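Local coordinates for protein glycogen synthase (Cyanobacterium sp. CLg1, PDB 6GNF) that belongs to the starch and glycogen synthase family of GT-B-type, two-domain glycosyltransferases and is seen here with adenosine-5'-diphosphate and a glycan in its pockets, at residues Y532-I535 against F536-L539; G122-D125 against S126-Y129; P79-G83 against Q84-N88. One frame throughout, in Å; residues are numbered along the deposited sequence.

In the fold
All three contacts belong to, or pack against, the half built on the nine-stranded mixed sheet. Along the chain interaction 3 comes first, at the tip of the hairpin of strands 72-82 and 85-96 at one margin of that sheet; interaction 2 follows in the loop between helices 107-110 and 132-144, and interaction 1 lies last, on helix 526-540. The centres of interactions 1 and 2 are about 37 Å apart, on opposite sides of the chain's centre; that of interaction 3 is about 34 Å and 24 Å from them. As in GT-B proteins generally, the C-terminal helix returns to the first domain. Interaction 2 touches the bound glycan; interactions 1 and 3 belong to the framework.

Interaction 1: Y532-I535 against F536-L539; sequences YVDI and FEQL
Tyr532 and Phe536, one helical turn apart, show how an i, i+4 pair shares one side of a helix. Their side chains run side by side in the same direction, and the rings meet obliquely: Tyr532 CD1 comes to 3.9 Å from Phe536 CZ, while CB of the tyrosine lies 4.0 Å from Phe536 CE2. Phe536 CG stands anti to its own carbonyl carbon (chi1 -65°), a setting that swings the ring back along the helix and brings one face over the carbonyl oxygen of Tyr532, which lies 3.2 Å above the ring plane and toward the rim. The same oxygen receives the 2.8 Å bond from Phe536 N, almost straight at 166°, so one acceptor meets both the backbone and the ring of a single residue.

Val533 and Glu537 repeat the side-by-side arrangement on another side. The glutamate chain is extended beyond CG; its CB and CG lie close to Val533 O, and Glu537 OE2 reaches Val533 CG1 at 3.4 Å. Asp534 brings a like charge close, with OD1 4.2 Å from Glu537 OE1, which may raise the affinity of either carboxylate for a proton.

The aromatic side faces strands 195-200 and 267-270, where Tyr532 touches Leu199 and Leu269 and Phe536 rests on Val197; Val533 packs on Leu51 of helix 39-54.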
ATOM      1  N   TYR A 532       5.115  17.054  -3.037  1.00 57.49           N
ATOM      2  CA  TYR A 532       4.032  17.198  -2.059  1.00 54.77           C
ATOM      3  C   TYR A 532       4.049  18.600  -1.434  1.00 54.84           C
ATOM      4  O   TYR A 532       3.014  19.270  -1.339  1.00 55.29           O
ATOM      5  CB  TYR A 532       4.129  16.128  -0.960  1.00 53.07           C
ATOM      6  CG  TYR A 532       3.564  14.777  -1.339  1.00 52.09           C
ATOM      7  CD1 TYR A 532       2.214  14.494  -1.166  1.00 52.26           C
ATOM      8  CD2 TYR A 532       4.380  13.773  -1.850  1.00 51.48           C
ATOM      9  CE1 TYR A 532       1.695  13.255  -1.510  1.00 51.92           C
ATOM     10  CE2 TYR A 532       3.873  12.533  -2.190  1.00 50.41           C
ATOM     11  CZ  TYR A 532       2.537  12.273  -2.023  1.00 52.23           C
ATOM     12  OH  TYR A 532       2.078  11.015  -2.380  1.00 53.99           O
ATOM     13  N   VAL A 533       5.232  19.068  -1.056  1.00 56.75           N
ATOM     14  CA  VAL A 533       5.371  20.389  -0.445  1.00 59.70           C
ATOM     15  C   VAL A 533       4.842  21.466  -1.385  1.00 62.72           C
ATOM     16  O   VAL A 533       4.153  22.378  -0.947  1.00 63.28           O
ATOM     17  CB  VAL A 533       6.837  20.700  -0.057  1.00 59.57           C
ATOM     18  CG1 VAL A 533       7.016  22.163   0.313  1.00 59.89           C
ATOM     19  CG2 VAL A 533       7.272  19.825   1.103  1.00 58.28           C
ATOM     20  N   ASP A 534       5.171  21.373  -2.673  1.00 66.89           N
ATOM     21  CA  ASP A 534       4.660  22.339  -3.661  1.00 71.52           C
ATOM     22  C   ASP A 534       3.145  22.366  -3.726  1.00 68.68           C
ATOM     23  O   ASP A 534       2.541  23.435  -3.724  1.00 68.77           O
ATOM     24  CB  ASP A 534       5.208  22.049  -5.054  1.00 77.29           C
ATOM     25  CG  ASP A 534       6.652  22.494  -5.208  1.00 84.37           C
ATOM     26  OD1 ASP A 534       7.211  23.030  -4.223  1.00 90.32           O
ATOM     27  OD2 ASP A 534       7.230  22.318  -6.308  1.00 87.44           O
ATOM     28  N   ILE A 535       2.542  21.187  -3.801  1.00 65.64           N
ATOM     29  CA  ILE A 535       1.090  21.075  -3.796  1.00 63.28           C
ATOM     30  C   ILE A 535       0.503  21.633  -2.504  1.00 62.29           C
ATOM     31  O   ILE A 535      -0.445  22.415  -2.562  1.00 60.55           O
ATOM     32  CB  ILE A 535       0.650  19.622  -4.062  1.00 62.77           C
ATOM     33  CG1 ILE A 535       0.771  19.343  -5.562  1.00 64.97           C
ATOM     34  CG2 ILE A 535      -0.786  19.383  -3.618  1.00 62.25           C
ATOM     35  CD1 ILE A 535       0.910  17.887  -5.912  1.00 64.81           C
ATOM     36  N   PHE A 536       1.104  21.287  -1.365  1.00 61.76           N
ATOM     37  CA  PHE A 536       0.633  21.784  -0.070  1.00 59.75           C
ATOM     38  C   PHE A 536       0.717  23.303   0.013  1.00 60.59           C
ATOM     39  O   PHE A 536      -0.212  23.947   0.493  1.00 59.78           O
ATOM     40  CB  PHE A 536       1.416  21.166   1.099  1.00 58.72           C
ATOM     41  CG  PHE A 536       1.228  19.677   1.272  1.00 56.11           C
ATOM     42  CD1 PHE A 536       0.096  19.019   0.808  1.00 54.07           C
ATOM     43  CD2 PHE A 536       2.192  18.935   1.938  1.00 56.56           C
ATOM     44  CE1 PHE A 536      -0.050  17.651   0.988  1.00 53.07           C
ATOM     45  CE2 PHE A 536       2.046  17.566   2.123  1.00 55.10           C
ATOM     46  CZ  PHE A 536       0.921  16.922   1.650  1.00 51.96           C
ATOM     47  N   GLU A 537       1.807  23.877  -0.482  1.00 63.60           N
ATOM     48  CA  GLU A 537       1.991  25.331  -0.434  1.00 69.77           C
ATOM     49  C   GLU A 537       0.961  26.083  -1.271  1.00 71.78           C
ATOM     50  O   GLU A 537       0.561  27.185  -0.907  1.00 73.44           O
ATOM     51  CB  GLU A 537       3.409  25.725  -0.847  1.00 74.29           C
ATOM     52  CG  GLU A 537       4.401  25.630   0.306  1.00 79.41           C
ATOM     53  CD  GLU A 537       5.860  25.681  -0.128  1.00 88.17           C
ATOM     54  OE1 GLU A 537       6.157  25.829  -1.345  1.00 92.73           O
ATOM     55  OE2 GLU A 537       6.726  25.551   0.765  1.00 94.21           O
ATOM     56  N   GLN A 538       0.548  25.496  -2.390  1.00 73.27           N
ATOM     57  CA  GLN A 538      -0.507  26.074  -3.229  1.00 75.25           C
ATOM     58  C   GLN A 538      -1.861  26.080  -2.530  1.00 75.47           C
ATOM     59  O   GLN A 538      -2.648  27.010  -2.697  1.00 78.18           O
ATOM     60  CB  GLN A 538      -0.628  25.317  -4.555  1.00 77.40           C
ATOM     61  CG  GLN A 538       0.494  25.510  -5.563  1.00 82.40           C
ATOM     62  CD  GLN A 538       0.971  26.943  -5.647  1.00 88.83           C
ATOM     63  OE1 GLN A 538       0.383  27.769  -6.349  1.00 94.56           O
ATOM     64  NE2 GLN A 538       2.015  27.257  -4.899  1.00 90.50           N
ATOM     65  N   LEU A 539      -2.141  25.032  -1.761  1.00 73.89           N
ATOM     66  CA  LEU A 539      -3.410  24.924  -1.036  1.00 73.32           C
ATOM     67  C   LEU A 539      -3.569  25.988   0.038  1.00 77.12           C
ATOM     68  O   LEU A 539      -4.635  26.592   0.153  1.00 79.92           O
ATOM     69  CB  LEU A 539      -3.549  23.549  -0.378  1.00 70.62           C
ATOM     70  CG  LEU A 539      -3.857  22.371  -1.291  1.00 69.83           C
ATOM     71  CD1 LEU A 539      -3.896  21.094  -0.467  1.00 69.37           C
ATOM     72  CD2 LEU A 539      -5.177  22.581  -2.009  1.00 70.08           C
TER

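Interaction 2: G122-D125 against S126-Y129; sequences GPKD and SVDY. With BGC (beta-D-glucopyranose), chain D.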
ATOM      1  N   GLY A 122     -10.031  -7.352   9.498  1.00 70.64           N
ATOM      2  CA  GLY A 122     -10.969  -8.444   9.767  1.00 74.24           C
ATOM      3  C   GLY A 122     -10.282  -9.682  10.321  1.00 76.37           C
ATOM      4  O   GLY A 122      -9.059  -9.736  10.385  1.00 77.60           O
ATOM      5  N   PRO A 123     -11.068 -10.691  10.732  1.00 82.04           N
ATOM      6  CA  PRO A 123     -10.503 -11.915  11.318  1.00 86.76           C
ATOM      7  C   PRO A 123      -9.812 -12.847  10.298  1.00 90.63           C
ATOM      8  O   PRO A 123      -8.704 -13.318  10.554  1.00 92.28           O
ATOM      9  CB  PRO A 123     -11.723 -12.594  11.960  1.00 87.40           C
ATOM     10  CG  PRO A 123     -12.902 -12.086  11.203  1.00 86.32           C
ATOM     11  CD  PRO A 123     -12.543 -10.726  10.668  1.00 83.94           C
ATOM     12  N   LYS A 124     -10.471 -13.094   9.166  1.00 95.25           N
ATOM     13  CA  LYS A 124      -9.940 -13.950   8.093  1.00 99.37           C
ATOM     14  C   LYS A 124      -9.176 -13.109   7.054  1.00 99.49           C
ATOM     15  O   LYS A 124      -8.974 -11.911   7.259  1.00 99.46           O
ATOM     16  CB  LYS A 124     -11.086 -14.725   7.418  1.00101.59           C
ATOM     17  CG  LYS A 124     -11.287 -16.150   7.901  1.00103.28           C
ATOM     18  CD  LYS A 124     -12.253 -16.880   6.978  1.00105.35           C
ATOM     19  CE  LYS A 124     -12.448 -18.326   7.392  1.00109.57           C
ATOM     20  NZ  LYS A 124     -13.074 -18.436   8.737  1.00111.92           N
ATOM     21  N   ASP A 125      -8.768 -13.743   5.951  1.00101.48           N
ATOM     22  CA  ASP A 125      -8.021 -13.082   4.869  1.00102.35           C
ATOM     23  C   ASP A 125      -8.820 -11.981   4.148  1.00103.30           C
ATOM     24  O   ASP A 125      -8.459 -10.801   4.210  1.00102.77           O
ATOM     25  CB  ASP A 125      -7.530 -14.129   3.854  1.00104.56           C
ATOM     26  CG  ASP A 125      -6.647 -13.528   2.762  1.00103.95           C
ATOM     27  OD1 ASP A 125      -5.605 -12.926   3.096  1.00104.53           O
ATOM     28  OD2 ASP A 125      -7.006 -13.653   1.570  1.00102.20           O
ATOM     29  N   SER A 126      -9.889 -12.364   3.452  1.00104.59           N
ATOM     30  CA  SER A 126     -10.717 -11.400   2.714  1.00104.32           C
ATOM     31  C   SER A 126     -11.878 -10.859   3.545  1.00100.44           C
ATOM     32  O   SER A 126     -12.494  -9.860   3.172  1.00104.98           O
ATOM     33  CB  SER A 126     -11.267 -12.032   1.436  1.00105.66           C
ATOM     34  OG  SER A 126     -10.238 -12.181   0.480  1.00107.45           O
ATOM     35  N   VAL A 127     -12.169 -11.511   4.670  1.00 94.54           N
ATOM     36  CA  VAL A 127     -13.319 -11.156   5.496  1.00 89.49           C
ATOM     37  C   VAL A 127     -13.041  -9.871   6.284  1.00 85.73           C
ATOM     38  O   VAL A 127     -11.937  -9.673   6.799  1.00 83.86           O
ATOM     39  CB  VAL A 127     -13.694 -12.298   6.466  1.00 89.03           C
ATOM     40  CG1 VAL A 127     -14.943 -11.944   7.261  1.00 89.10           C
ATOM     41  CG2 VAL A 127     -13.900 -13.600   5.699  1.00 92.73           C
ATOM     42  N   ASP A 128     -14.054  -9.008   6.368  1.00 81.95           N
ATOM     43  CA  ASP A 128     -13.972  -7.767   7.139  1.00 80.88           C
ATOM     44  C   ASP A 128     -14.777  -7.869   8.438  1.00 79.13           C
ATOM     45  O   ASP A 128     -15.779  -8.587   8.499  1.00 81.48           O
ATOM     46  CB  ASP A 128     -14.513  -6.592   6.315  1.00 81.88           C
ATOM     47  CG  ASP A 128     -13.638  -6.248   5.116  1.00 82.41           C
ATOM     48  OD1 ASP A 128     -12.391  -6.253   5.233  1.00 83.05           O
ATOM     49  OD2 ASP A 128     -14.215  -5.948   4.050  1.00 82.78           O
ATOM     50  N   TYR A 129     -14.358  -7.120   9.460  1.00 74.64           N
ATOM     51  CA  TYR A 129     -15.169  -6.950  10.662  1.00 73.12           C
ATOM     52  C   TYR A 129     -16.498  -6.311  10.264  1.00 71.26           C
ATOM     53  O   TYR A 129     -16.530  -5.412   9.417  1.00 68.00           O
ATOM     54  CB  TYR A 129     -14.464  -6.057  11.696  1.00 71.11           C
ATOM     55  CG  TYR A 129     -13.194  -6.635  12.285  1.00 70.17           C
ATOM     56  CD1 TYR A 129     -13.213  -7.849  12.972  1.00 71.52           C
ATOM     57  CD2 TYR A 129     -11.976  -5.961  12.171  1.00 67.31           C
ATOM     58  CE1 TYR A 129     -12.056  -8.385  13.514  1.00 72.52           C
ATOM     59  CE2 TYR A 129     -10.812  -6.487  12.712  1.00 68.69           C
ATOM     60  CZ  TYR A 129     -10.861  -7.702  13.387  1.00 71.35           C
ATOM     61  OH  TYR A 129      -9.736  -8.270  13.934  1.00 73.66           O
TER
HETATM   62  C2  BGC D   1     -12.466  -6.780   1.485  1.00 74.68           C
HETATM   63  C3  BGC D   1     -11.503  -5.623   1.761  1.00 73.99           C
HETATM   64  C4  BGC D   1     -10.090  -6.192   1.931  1.00 70.86           C
HETATM   65  C5  BGC D   1      -9.694  -7.187   0.829  1.00 70.37           C
HETATM   66  C6  BGC D   1      -8.471  -7.990   1.250  1.00 69.93           C
HETATM   67  C1  BGC D   1     -11.986  -7.492   0.217  1.00 75.07           C
HETATM   68  O1  BGC D   1     -12.932  -8.482  -0.205  1.00 81.13           O
HETATM   69  O2  BGC D   1     -13.820  -6.333   1.336  1.00 73.46           O
HETATM   70  O3  BGC D   1     -11.892  -4.857   2.916  1.00 73.17           O
HETATM   71  O4  BGC D   1      -9.155  -5.112   1.912  1.00 64.57           O
HETATM   72  O5  BGC D   1     -10.731  -8.114   0.494  1.00 71.28           O
HETATM   73  O6  BGC D   1      -7.627  -8.122   0.111  1.00 75.49           O
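Asp128 OD2 is met by two hydroxyls of the bound beta-D-glucopyranose. It accepts a 2.8 Å hydrogen bond from O2 of the sugar, and the adjacent O3 is 2.8 Å from both Asp128 OD1 and Asp128 OD2, so that its proton could serve either. The carbonyl oxygen of Ser126 approaches C2 of the same ring.

Behind this sugar-facing side the chain doubles back. Gly122 CA sits 3.5 Å from the centroid of the Tyr129 ring, only 10° off its normal: a CH-pi contact squarely over the face. The same carbon makes a CA-H...O contact of 3.4 Å with Val127 O. Having no side chain, Gly122 lets the two limbs come together, its CA 4.0 Å from Asp128 CA. This irregular loop, between helices 107-110 and 132-144 of the starch synthase catalytic domain, contributes Ser126 and Asp128 to the glycan pocket. Pro123 and Tyr129 lie alongside each other, pointing opposite ways, with Pro123 CD 3.7 Å from Tyr129 CE1. Val127 keeps CG2 beside its own backbone N, CG1 being the branch at chi1 -177°, and it is CG2 that presses to 3.5 Å from Lys124 CB, a tight carbon contact. Tyr129 OH is hydrogen-bonded to Lys119 O, and Lys112 adds a cation-pi interaction with the ring.

Interaction 3: P79-G83 against Q84-N88; sequences PVNYG and QEKTN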
ATOM      1  N   PRO A  79     -14.655  13.003  23.352  1.00 55.02           N
ATOM      2  CA  PRO A  79     -15.888  12.311  22.972  1.00 54.81           C
ATOM      3  C   PRO A  79     -16.034  12.168  21.454  1.00 52.08           C
ATOM      4  O   PRO A  79     -15.741  13.101  20.712  1.00 48.86           O
ATOM      5  CB  PRO A  79     -17.001  13.190  23.562  1.00 55.52           C
ATOM      6  CG  PRO A  79     -16.378  14.511  23.807  1.00 56.59           C
ATOM      7  CD  PRO A  79     -14.926  14.263  24.067  1.00 55.67           C
ATOM      8  N   VAL A  80     -16.469  10.987  21.017  1.00 49.60           N
ATOM      9  CA  VAL A  80     -16.729  10.718  19.605  1.00 47.79           C
ATOM     10  C   VAL A  80     -17.894   9.747  19.524  1.00 46.79           C
ATOM     11  O   VAL A  80     -18.330   9.222  20.544  1.00 46.01           O
ATOM     12  CB  VAL A  80     -15.505  10.103  18.879  1.00 46.90           C
ATOM     13  CG1 VAL A  80     -14.381  11.121  18.727  1.00 45.92           C
ATOM     14  CG2 VAL A  80     -15.006   8.865  19.601  1.00 46.81           C
ATOM     15  N   ASN A  81     -18.376   9.519  18.311  1.00 48.45           N
ATOM     16  CA  ASN A  81     -19.474   8.595  18.080  1.00 52.81           C
ATOM     17  C   ASN A  81     -18.954   7.258  17.589  1.00 51.03           C
ATOM     18  O   ASN A  81     -18.048   7.205  16.765  1.00 46.23           O
ATOM     19  CB  ASN A  81     -20.419   9.178  17.050  1.00 55.39           C
ATOM     20  CG  ASN A  81     -21.027  10.486  17.510  1.00 58.83           C
ATOM     21  OD1 ASN A  81     -21.601  10.569  18.601  1.00 61.39           O
ATOM     22  ND2 ASN A  81     -20.902  11.524  16.673  1.00 61.06           N
ATOM     23  N   TYR A  82     -19.462   6.184  18.181  1.00 52.05           N
ATOM     24  CA  TYR A  82     -19.247   4.844  17.663  1.00 52.21           C
ATOM     25  C   TYR A  82     -20.594   4.396  17.134  1.00 53.61           C
ATOM     26  O   TYR A  82     -21.404   3.865  17.876  1.00 56.32           O
ATOM     27  CB  TYR A  82     -18.726   3.895  18.753  1.00 53.74           C
ATOM     28  CG  TYR A  82     -18.524   2.477  18.262  1.00 54.94           C
ATOM     29  CD1 TYR A  82     -17.464   2.156  17.427  1.00 54.88           C
ATOM     30  CD2 TYR A  82     -19.419   1.473  18.600  1.00 56.29           C
ATOM     31  CE1 TYR A  82     -17.288   0.868  16.959  1.00 57.16           C
ATOM     32  CE2 TYR A  82     -19.257   0.186  18.136  1.00 57.43           C
ATOM     33  CZ  TYR A  82     -18.194  -0.115  17.321  1.00 58.26           C
ATOM     34  OH  TYR A  82     -18.054  -1.407  16.881  1.00 62.74           O
ATOM     35  N   GLY A  83     -20.817   4.598  15.841  1.00 54.32           N
ATOM     36  CA  GLY A  83     -22.156   4.462  15.289  1.00 56.59           C
ATOM     37  C   GLY A  83     -23.064   5.430  16.027  1.00 57.65           C
ATOM     38  O   GLY A  83     -22.739   6.592  16.188  1.00 56.27           O
ATOM     39  N   GLN A  84     -24.184   4.939  16.522  1.00 62.26           N
ATOM     40  CA  GLN A  84     -25.147   5.806  17.190  1.00 66.74           C
ATOM     41  C   GLN A  84     -24.886   5.893  18.697  1.00 67.29           C
ATOM     42  O   GLN A  84     -25.569   6.628  19.402  1.00 70.34           O
ATOM     43  CB  GLN A  84     -26.554   5.317  16.870  1.00 69.73           C
ATOM     44  CG  GLN A  84     -26.692   4.968  15.386  1.00 71.68           C
ATOM     45  CD  GLN A  84     -28.119   5.022  14.891  1.00 75.33           C
ATOM     46  OE1 GLN A  84     -28.661   4.021  14.416  1.00 78.01           O
ATOM     47  NE2 GLN A  84     -28.743   6.192  15.011  1.00 75.14           N
ATOM     48  N   GLU A  85     -23.878   5.161  19.175  1.00 67.03           N
ATOM     49  CA  GLU A  85     -23.449   5.226  20.569  1.00 69.32           C
ATOM     50  C   GLU A  85     -22.380   6.312  20.768  1.00 66.80           C
ATOM     51  O   GLU A  85     -21.419   6.408  20.008  1.00 63.67           O
ATOM     52  CB  GLU A  85     -22.914   3.863  21.021  1.00 72.79           C
ATOM     53  CG  GLU A  85     -22.337   3.821  22.438  1.00 79.18           C
ATOM     54  CD  GLU A  85     -21.364   2.660  22.672  1.00 84.91           C
ATOM     55  OE1 GLU A  85     -21.823   1.522  22.928  1.00 88.25           O
ATOM     56  OE2 GLU A  85     -20.132   2.890  22.632  1.00 87.25           O
ATOM     57  N   LYS A  86     -22.553   7.102  21.824  1.00 67.36           N
ATOM     58  CA  LYS A  86     -21.572   8.097  22.244  1.00 67.83           C
ATOM     59  C   LYS A  86     -20.485   7.400  23.050  1.00 61.58           C
ATOM     60  O   LYS A  86     -20.783   6.574  23.910  1.00 61.27           O
ATOM     61  CB  LYS A  86     -22.243   9.183  23.100  1.00 74.15           C
ATOM     62  CG  LYS A  86     -22.696  10.427  22.338  1.00 81.82           C
ATOM     63  CD  LYS A  86     -23.546  10.135  21.098  1.00 90.34           C
ATOM     64  CE  LYS A  86     -24.891   9.488  21.416  1.00 97.75           C
ATOM     65  NZ  LYS A  86     -25.698  10.259  22.406  1.00101.78           N
ATOM     66  N   THR A  87     -19.226   7.721  22.777  1.00 55.68           N
ATOM     67  CA  THR A  87     -18.110   7.077  23.473  1.00 55.27           C
ATOM     68  C   THR A  87     -16.920   8.042  23.560  1.00 52.81           C
ATOM     69  O   THR A  87     -17.043   9.190  23.160  1.00 52.30           O
ATOM     70  CB  THR A  87     -17.736   5.742  22.773  1.00 54.49           C
ATOM     71  OG1 THR A  87     -16.861   4.987  23.611  1.00 54.62           O
ATOM     72  CG2 THR A  87     -17.095   5.995  21.406  1.00 52.69           C
ATOM     73  N   ASN A  88     -15.812   7.590  24.145  1.00 54.02           N
ATOM     74  CA  ASN A  88     -14.603   8.403  24.289  1.00 54.98           C
ATOM     75  C   ASN A  88     -13.411   7.670  23.736  1.00 49.90           C
ATOM     76  O   ASN A  88     -13.336   6.472  23.853  1.00 48.92           O
ATOM     77  CB  ASN A  88     -14.300   8.661  25.768  1.00 60.08           C
ATOM     78  CG  ASN A  88     -15.353   9.484  26.438  1.00 67.91           C
ATOM     79  OD1 ASN A  88     -16.078   8.970  27.283  1.00 78.00           O
ATOM     80  ND2 ASN A  88     -15.488  10.746  26.046  1.00 70.75           N
TER
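Val80 and Thr87 exchange two backbone hydrogen bonds across the beta hairpin of strands 72-82 and 85-96, which is closed by a type II' turn from Tyr82 to Glu85. Val80 N gives to Thr87 O at 2.9 Å, and Thr87 N returns a 2.8 Å bond to Val80 O. Nearer the turn the second hydrogen-bonded pair does the same: Tyr82 N reaches Glu85 O at 2.7 Å, arriving nearly head-on to the carbonyl, whereas Glu85 N meets Tyr82 O at a longer 3.1 Å, from above the carbonyl plane. The turn thus bends its closing bond off the lone-pair directions. Gly83 supplies the positive phi (58°) that a II' turn asks of its second residue.

Two of the acceptors have a further visitor. Thr87 O also receives a CA-H...O contact of 3.3 Å from Pro79 CA, and Glu85 O a longer one from Asn81 CA.

Other groups are satisfied beyond the hairpin. Asn81 N, on the outer edge of its strand, is hydrogen-bonded to Gln141 OE1, and Gly83 O to Asn218 ND2. Further hydrogen bonds join Tyr82 OH with Asp131 OD2 and Thr87 OG1 with His106 NE2.

Thr87 places its methyl CG2 between the backbone N and the carbonyl carbon, OG1 lying opposite the N at chi1 -167°, and the methyl reaches across the strands, 3.8 Å from Tyr82 CB and 4.0 Å from Val80 CG2; Val80 and Thr87 also touch Met138 of helix 132-144, which covers this face of the hairpin. On the opposite face, Asn81 and Lys86 lie side by side; the lysine, bent at three successive torsions, brings its methylene CD to 3.2 Å from Asn81 OD1.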